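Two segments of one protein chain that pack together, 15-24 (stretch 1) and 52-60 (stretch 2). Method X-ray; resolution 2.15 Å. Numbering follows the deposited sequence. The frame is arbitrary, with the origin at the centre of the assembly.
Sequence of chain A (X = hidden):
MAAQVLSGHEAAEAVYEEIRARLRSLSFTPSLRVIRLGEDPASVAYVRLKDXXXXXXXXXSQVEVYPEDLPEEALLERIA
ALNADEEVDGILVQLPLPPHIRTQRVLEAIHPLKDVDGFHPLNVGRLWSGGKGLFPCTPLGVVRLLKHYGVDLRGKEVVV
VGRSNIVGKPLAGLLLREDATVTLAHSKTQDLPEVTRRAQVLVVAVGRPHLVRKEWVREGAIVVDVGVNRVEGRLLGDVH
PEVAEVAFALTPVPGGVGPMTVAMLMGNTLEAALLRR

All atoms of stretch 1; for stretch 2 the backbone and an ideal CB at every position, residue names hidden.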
ATOM      1  N   VAL A  15     -12.400 -18.326 -14.631  1.00 48.43           N
ATOM      2  CA  VAL A  15     -11.145 -18.594 -13.917  1.00 48.70           C
ATOM      3  C   VAL A  15     -10.909 -20.096 -13.794  1.00 49.59           C
ATOM      4  O   VAL A  15      -9.785 -20.581 -13.975  1.00 46.89           O
ATOM      5  CB  VAL A  15     -11.125 -17.931 -12.525  1.00 46.97           C
ATOM      6  CG1 VAL A  15      -9.821 -18.327 -11.765  1.00 41.58           C
ATOM      7  CG2 VAL A  15     -11.267 -16.416 -12.617  1.00 44.74           C
ATOM      8  N   TYR A  16     -11.961 -20.850 -13.452  1.00 50.79           N
ATOM      9  CA  TYR A  16     -11.826 -22.289 -13.244  1.00 50.00           C
ATOM     10  C   TYR A  16     -11.468 -22.999 -14.539  1.00 52.67           C
ATOM     11  O   TYR A  16     -10.679 -23.950 -14.530  1.00 55.60           O
ATOM     12  CB  TYR A  16     -13.120 -22.852 -12.668  1.00 49.47           C
ATOM     13  CG  TYR A  16     -13.370 -22.452 -11.230  1.00 51.34           C
ATOM     14  CD1 TYR A  16     -12.321 -22.344 -10.316  1.00 46.96           C
ATOM     15  CD2 TYR A  16     -14.657 -22.172 -10.786  1.00 50.25           C
ATOM     16  CE1 TYR A  16     -12.558 -21.972  -8.999  1.00 45.02           C
ATOM     17  CE2 TYR A  16     -14.899 -21.807  -9.476  1.00 50.01           C
ATOM     18  CZ  TYR A  16     -13.849 -21.712  -8.590  1.00 45.05           C
ATOM     19  OH  TYR A  16     -14.110 -21.355  -7.293  1.00 45.01           O
ATOM     20  N   GLU A  17     -12.050 -22.558 -15.655  1.00 55.09           N
ATOM     21  CA  GLU A  17     -11.678 -23.076 -16.967  1.00 53.57           C
ATOM     22  C   GLU A  17     -10.198 -22.834 -17.247  1.00 56.89           C
ATOM     23  O   GLU A  17      -9.490 -23.735 -17.718  1.00 56.69           O
ATOM     24  CB  GLU A  17     -12.556 -22.422 -18.033  1.00 52.81           C
ATOM     25  CG  GLU A  17     -13.189 -23.358 -19.059  1.00 65.10           C
ATOM     26  CD  GLU A  17     -13.743 -24.646 -18.467  1.00 67.39           C
ATOM     27  OE1 GLU A  17     -14.593 -24.573 -17.547  1.00 69.76           O
ATOM     28  OE2 GLU A  17     -13.328 -25.728 -18.936  1.00 64.05           O
ATOM     29  N   GLU A  18      -9.705 -21.622 -16.949  1.00 53.07           N
ATOM     30  CA  GLU A  18      -8.274 -21.341 -17.091  1.00 51.93           C
ATOM     31  C   GLU A  18      -7.429 -22.275 -16.233  1.00 57.41           C
ATOM     32  O   GLU A  18      -6.359 -22.732 -16.664  1.00 56.84           O
ATOM     33  CB  GLU A  18      -7.970 -19.886 -16.731  1.00 51.96           C
ATOM     34  CG  GLU A  18      -8.190 -18.923 -17.895  1.00 57.32           C
ATOM     35  CD  GLU A  18      -8.386 -17.469 -17.483  1.00 56.87           C
ATOM     36  OE1 GLU A  18      -9.156 -16.764 -18.175  1.00 56.86           O
ATOM     37  OE2 GLU A  18      -7.771 -17.030 -16.483  1.00 56.70           O
ATOM     38  N   ILE A  19      -7.885 -22.564 -15.011  1.00 55.29           N
ATOM     39  CA  ILE A  19      -7.103 -23.408 -14.110  1.00 57.77           C
ATOM     40  C   ILE A  19      -7.068 -24.846 -14.626  1.00 59.58           C
ATOM     41  O   ILE A  19      -5.998 -25.459 -14.720  1.00 61.44           O
ATOM     42  CB  ILE A  19      -7.658 -23.325 -12.675  1.00 54.60           C
ATOM     43  CG1 ILE A  19      -7.364 -21.949 -12.052  1.00 52.42           C
ATOM     44  CG2 ILE A  19      -7.089 -24.462 -11.801  1.00 53.59           C
ATOM     45  CD1 ILE A  19      -8.083 -21.712 -10.718  1.00 45.16           C
ATOM     46  N   ARG A  20      -8.234 -25.402 -14.980  1.00 57.67           N
ATOM     47  CA  ARG A  20      -8.267 -26.780 -15.469  1.00 63.18           C
ATOM     48  C   ARG A  20      -7.364 -26.947 -16.687  1.00 67.52           C
ATOM     49  O   ARG A  20      -6.625 -27.934 -16.794  1.00 68.79           O
ATOM     50  CB  ARG A  20      -9.707 -27.197 -15.792  1.00 60.82           C
ATOM     51  CG  ARG A  20     -10.639 -27.143 -14.594  1.00 61.47           C
ATOM     52  CD  ARG A  20     -12.012 -27.704 -14.902  1.00 58.88           C
ATOM     53  NE  ARG A  20     -12.999 -26.676 -15.238  1.00 59.54           N
ATOM     54  CZ  ARG A  20     -13.955 -26.255 -14.408  1.00 62.90           C
ATOM     55  NH1 ARG A  20     -14.045 -26.753 -13.179  1.00 61.72           N
ATOM     56  NH2 ARG A  20     -14.824 -25.331 -14.801  1.00 58.60           N
ATOM     57  N   ALA A  21      -7.383 -25.965 -17.595  1.00 67.11           N
ATOM     58  CA  ALA A  21      -6.550 -26.033 -18.790  1.00 67.04           C
ATOM     59  C   ALA A  21      -5.079 -26.102 -18.430  1.00 69.49           C
ATOM     60  O   ALA A  21      -4.322 -26.877 -19.025  1.00 73.52           O
ATOM     61  CB  ALA A  21      -6.813 -24.826 -19.690  1.00 61.11           C
ATOM     62  N   ARG A  22      -4.652 -25.294 -17.461  1.00 66.15           N
ATOM     63  CA  ARG A  22      -3.233 -25.224 -17.150  1.00 70.50           C
ATOM     64  C   ARG A  22      -2.757 -26.475 -16.412  1.00 71.11           C
ATOM     65  O   ARG A  22      -1.580 -26.836 -16.508  1.00 72.88           O
ATOM     66  CB  ARG A  22      -2.955 -23.948 -16.349  1.00 67.49           C
ATOM     67  CG  ARG A  22      -1.493 -23.702 -16.025  1.00 73.91           C
ATOM     68  CD  ARG A  22      -0.761 -23.009 -17.164  1.00 77.60           C
ATOM     69  NE  ARG A  22       0.649 -22.806 -16.838  1.00 80.09           N
ATOM     70  CZ  ARG A  22       1.575 -23.761 -16.911  1.00 87.64           C
ATOM     71  NH1 ARG A  22       1.234 -24.986 -17.306  1.00 85.93           N
ATOM     72  NH2 ARG A  22       2.841 -23.497 -16.594  1.00 85.04           N
ATOM     73  N   LEU A  23      -3.656 -27.165 -15.705  1.00 69.63           N
ATOM     74  CA  LEU A  23      -3.258 -28.345 -14.938  1.00 71.25           C
ATOM     75  C   LEU A  23      -2.817 -29.486 -15.852  1.00 76.97           C
ATOM     76  O   LEU A  23      -1.816 -30.156 -15.571  1.00 77.96           O
ATOM     77  CB  LEU A  23      -4.406 -28.800 -14.032  1.00 66.96           C
ATOM     78  CG  LEU A  23      -4.694 -27.951 -12.788  1.00 66.23           C
ATOM     79  CD1 LEU A  23      -5.974 -28.406 -12.093  1.00 63.95           C
ATOM     80  CD2 LEU A  23      -3.524 -27.973 -11.820  1.00 59.93           C
ATOM     81  N   ARG A  24      -3.558 -29.732 -16.942  1.00 78.11           N
ATOM     82  CA  ARG A  24      -3.177 -30.788 -17.879  1.00 76.82           C
ATOM     83  C   ARG A  24      -1.754 -30.592 -18.392  1.00 78.37           C
ATOM     84  O   ARG A  24      -0.999 -31.557 -18.540  1.00 82.79           O
ATOM     85  CB  ARG A  24      -4.160 -30.833 -19.046  1.00 72.28           C
ATOM     86  CG  ARG A  24      -5.618 -30.811 -18.641  1.00 68.99           C
ATOM     87  CD  ARG A  24      -6.523 -30.702 -19.864  1.00 72.79           C
ATOM     88  NE  ARG A  24      -7.943 -30.694 -19.507  1.00 83.49           N
ATOM     89  CZ  ARG A  24      -8.764 -29.654 -19.678  1.00 81.92           C
ATOM     90  NH1 ARG A  24      -8.319 -28.516 -20.212  1.00 74.97           N
ATOM     91  NH2 ARG A  24     -10.039 -29.748 -19.313  1.00 79.83           N
ATOM     92  N   UNK A  52     -13.894 -27.870  -0.555  1.00 43.20           N
ATOM     93  CA  UNK A  52     -14.742 -28.503  -1.561  1.00 49.28           C
ATOM     94  C   UNK A  52     -14.365 -28.071  -2.975  1.00 48.36           C
ATOM     95  O   UNK A  52     -14.336 -28.890  -3.903  1.00 48.25           O
ATOM     96  CB  UNK A  52     -16.212 -28.174  -1.292  1.00 49.28           C
ATOM     97  N   UNK A  53     -14.067 -26.794  -3.162  1.00 47.76           N
ATOM     98  CA  UNK A  53     -13.743 -26.339  -4.505  1.00 46.12           C
ATOM     99  C   UNK A  53     -12.334 -26.760  -4.916  1.00 45.76           C
ATOM    100  O   UNK A  53     -12.099 -27.125  -6.077  1.00 44.03           O
ATOM    101  CB  UNK A  53     -13.883 -24.818  -4.593  1.00 46.12           C
ATOM    102  N   UNK A  54     -11.377 -26.690  -3.993  1.00 42.78           N
ATOM    103  CA  UNK A  54     -10.048 -27.178  -4.316  1.00 45.18           C
ATOM    104  C   UNK A  54     -10.101 -28.646  -4.737  1.00 49.25           C
ATOM    105  O   UNK A  54      -9.470 -29.047  -5.724  1.00 49.72           O
ATOM    106  CB  UNK A  54      -9.109 -26.998  -3.121  1.00 45.18           C
ATOM    107  N   UNK A  55     -10.865 -29.458  -4.013  1.00 45.98           N
ATOM    108  CA  UNK A  55     -10.931 -30.876  -4.357  1.00 50.32           C
ATOM    109  C   UNK A  55     -11.641 -31.069  -5.688  1.00 48.98           C
ATOM    110  O   UNK A  55     -11.167 -31.825  -6.542  1.00 49.35           O
ATOM    111  CB  UNK A  55     -11.643 -31.666  -3.257  1.00 50.32           C
ATOM    112  N   UNK A  56     -12.725 -30.320  -5.920  1.00 48.13           N
ATOM    113  CA  UNK A  56     -13.413 -30.393  -7.207  1.00 46.97           C
ATOM    114  C   UNK A  56     -12.483 -30.059  -8.365  1.00 45.45           C
ATOM    115  O   UNK A  56     -12.633 -30.612  -9.458  1.00 47.94           O
ATOM    116  CB  UNK A  56     -14.615 -29.446  -7.218  1.00 46.97           C
ATOM    117  N   UNK A  57     -11.517 -29.170  -8.154  1.00 44.93           N
ATOM    118  CA  UNK A  57     -10.572 -28.865  -9.219  1.00 46.02           C
ATOM    119  C   UNK A  57      -9.547 -29.969  -9.424  1.00 50.18           C
ATOM    120  O   UNK A  57      -8.865 -29.968 -10.458  1.00 50.69           O
ATOM    121  CB  UNK A  57      -9.855 -27.548  -8.917  1.00 46.02           C
ATOM    122  N   UNK A  58      -9.399 -30.879  -8.457  1.00 49.00           N
ATOM    123  CA  UNK A  58      -8.341 -31.871  -8.480  1.00 47.84           C
ATOM    124  C   UNK A  58      -7.132 -31.560  -7.624  1.00 56.26           C
ATOM    125  O   UNK A  58      -6.126 -32.276  -7.716  1.00 50.65           O
ATOM    126  CB  UNK A  58      -7.878 -32.069  -9.925  1.00 47.84           C
ATOM    127  N   UNK A  59      -7.188 -30.514  -6.802  1.00 52.94           N
ATOM    128  CA  UNK A  59      -6.083 -30.221  -5.905  1.00 53.11           C
ATOM    129  C   UNK A  59      -6.007 -31.273  -4.805  1.00 51.10           C
ATOM    130  O   UNK A  59      -7.006 -31.903  -4.443  1.00 47.14           O
ATOM    131  CB  UNK A  59      -6.234 -28.823  -5.302  1.00 53.11           C
ATOM    132  N   UNK A  60      -4.812 -31.446  -4.254  1.00 49.12           N
ATOM    133  CA  UNK A  60      -4.685 -32.053  -2.935  1.00 48.18           C
ATOM    134  C   UNK A  60      -5.068 -30.976  -1.921  1.00 49.56           C
ATOM    135  O   UNK A  60      -4.392 -29.948  -1.814  1.00 48.64           O
ATOM    136  CB  UNK A  60      -3.274 -32.590  -2.688  1.00 48.18           C
TER

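Stretch 1 is a helix that offers one apolar stripe, made by Tyr 16, Ile 19 and Leu 23, with the arm of Arg 20 alongside. The helix of stretch 2 passes it at 45°, the axes no nearer than 11.7 Å, so the gap between them must be filled by side chains of some length.

Position 52 looks into open space; no atom of stretch 1 comes within 5.5 Å of its ideal CB. The contact sets no demand there, and any helix-compatible residue would serve. It is Lys 52, extended and out of reach.

At position 53 the CA-to-CB bond points toward stretch 1, and the ideal CB stands 4.4 Å from Tyr 16 OH. What is on offer is a phenol ring with its hydroxyl. A long, flexible chain with a flat end could lie over that ring; a methionine, a glutamine or a lysine laid along it would also be reasonable. The residue is Arg 53. With chi1 t and the next two angles p, the chain folds so that its guanidinium lies flat on Tyr 16, centres 4.0 Å apart and planes at 21°. Arg 53 NE does come 3.2 Å from Tyr 16 OH, but the angle is poor for a hydrogen bond, so the contact is best read as a stack of cation on ring.

Position 54 points away and position 55 is out of reach, so stretch 1 chooses neither. They are Ala 54 and Arg 55. Position 56 does point toward stretch 1, yet nothing of it lies within 5.5 Å of the ideal CB; a small residue would stay clear of stretch 1, while a longer one might begin to reach it. Ala 56 ends 6.6 Å short of it at its nearest, Ala 56 CB to Arg 20 NH1.

Position 57 carries the register, its CA 7.0 Å from that of Arg 20. The CB leaves sideways, with Ile 19 CG2 at 5.0 Å and Leu 23 CD1 at 5.1 Å from the ideal atom. Leucine, methionine or perhaps isoleucine could reach the apolar stripe. Leu 57, m then t, covers more of the contact than any other residue of its stretch: its CD2 lies 3.9 Å from Tyr 16 CD1 and 4.1 Å from Arg 20 NH1, while its CD1 lies 4.0 Å from Ile 19 CG2.

At position 58 the backbone decides. Phi is 100°, and a CB would be jammed against the carbonyl O of the residue before, which calls for glycine. Gly 58 ends the helix in a Schellman motif, with Gly 58 N bonded to Arg 55 O at 2.8 Å and the backbone N of position 59 to Ala 54 O at 2.9 Å.

Position 59 has an ideal CB beyond 5.5 Å of stretch 1, again leaving sideways, so a large side chain is needed to return to Ile 19 and Leu 23; phenylalanine, tyrosine or methionine might do it. Tyr 59 sets its ring edge against Leu 23, Tyr 59 CE1 to Leu 23 CD1, 4.2 Å, and its OH reaches 3.6 Å from Ile 19 CG2.

Position 60 is out of reach and free; Arg 60 occupies it.

Stretch 2 52-60: KRARALGYR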
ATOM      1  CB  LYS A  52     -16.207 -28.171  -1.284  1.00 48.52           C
ATOM      2  CG  LYS A  52     -17.135 -28.552  -2.422  1.00 51.90           C
ATOM      3  CD  LYS A  52     -18.609 -28.546  -1.991  1.00 54.63           C
ATOM      4  CE  LYS A  52     -19.521 -28.862  -3.174  1.00 56.61           C
ATOM      5  NZ  LYS A  52     -20.882 -28.272  -2.991  1.00 69.47           N
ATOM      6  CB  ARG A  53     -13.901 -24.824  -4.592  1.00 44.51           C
ATOM      7  CG  ARG A  53     -13.245 -24.292  -5.842  1.00 45.49           C
ATOM      8  CD  ARG A  53     -14.027 -24.791  -7.091  1.00 55.34           C
ATOM      9  NE  ARG A  53     -15.396 -24.279  -7.129  1.00 53.74           N
ATOM     10  CZ  ARG A  53     -16.273 -24.532  -8.103  1.00 61.09           C
ATOM     11  NH1 ARG A  53     -15.924 -25.301  -9.135  1.00 58.20           N
ATOM     12  NH2 ARG A  53     -17.499 -24.005  -8.052  1.00 59.57           N
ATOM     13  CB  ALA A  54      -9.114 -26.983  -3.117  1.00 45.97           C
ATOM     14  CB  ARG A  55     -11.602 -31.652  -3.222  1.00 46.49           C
ATOM     15  CG  ARG A  55     -10.652 -31.871  -2.054  1.00 47.12           C
ATOM     16  CD  ARG A  55     -11.367 -32.225  -0.757  1.00 47.35           C
ATOM     17  NE  ARG A  55     -10.795 -33.463  -0.257  1.00 60.48           N
ATOM     18  CZ  ARG A  55     -10.518 -33.740   1.007  1.00 54.66           C
ATOM     19  NH1 ARG A  55     -10.745 -32.863   1.967  1.00 55.67           N
ATOM     20  NH2 ARG A  55      -9.997 -34.913   1.300  1.00 56.55           N
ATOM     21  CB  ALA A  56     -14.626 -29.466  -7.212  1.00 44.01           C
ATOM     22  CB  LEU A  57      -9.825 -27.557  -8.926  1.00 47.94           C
ATOM     23  CG  LEU A  57     -10.537 -26.215  -9.083  1.00 47.84           C
ATOM     24  CD1 LEU A  57      -9.560 -25.103  -8.734  1.00 42.16           C
ATOM     25  CD2 LEU A  57     -11.069 -26.045 -10.495  1.00 45.25           C
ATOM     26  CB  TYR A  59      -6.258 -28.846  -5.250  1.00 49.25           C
ATOM     27  CG  TYR A  59      -6.066 -27.629  -6.133  1.00 50.57           C
ATOM     28  CD1 TYR A  59      -5.873 -27.743  -7.504  1.00 51.19           C
ATOM     29  CD2 TYR A  59      -6.098 -26.345  -5.579  1.00 50.96           C
ATOM     30  CE1 TYR A  59      -5.711 -26.617  -8.302  1.00 52.18           C
ATOM     31  CE2 TYR A  59      -5.932 -25.216  -6.363  1.00 47.98           C
ATOM     32  CZ  TYR A  59      -5.744 -25.352  -7.722  1.00 51.56           C
ATOM     33  OH  TYR A  59      -5.580 -24.222  -8.492  1.00 46.94           O
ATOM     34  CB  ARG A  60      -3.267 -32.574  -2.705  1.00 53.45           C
ATOM     35  CG  ARG A  60      -2.683 -33.436  -3.857  1.00 61.67           C
ATOM     36  CD  ARG A  60      -1.213 -33.895  -3.595  1.00 65.30           C
ATOM     37  NE  ARG A  60      -0.210 -32.876  -3.970  1.00 68.45           N
ATOM     38  CZ  ARG A  60       1.088 -32.909  -3.632  1.00 72.11           C
ATOM     39  NH1 ARG A  60       1.566 -33.912  -2.901  1.00 75.07           N
ATOM     40  NH2 ARG A  60       1.917 -31.930  -4.009  1.00 69.08           N
TER
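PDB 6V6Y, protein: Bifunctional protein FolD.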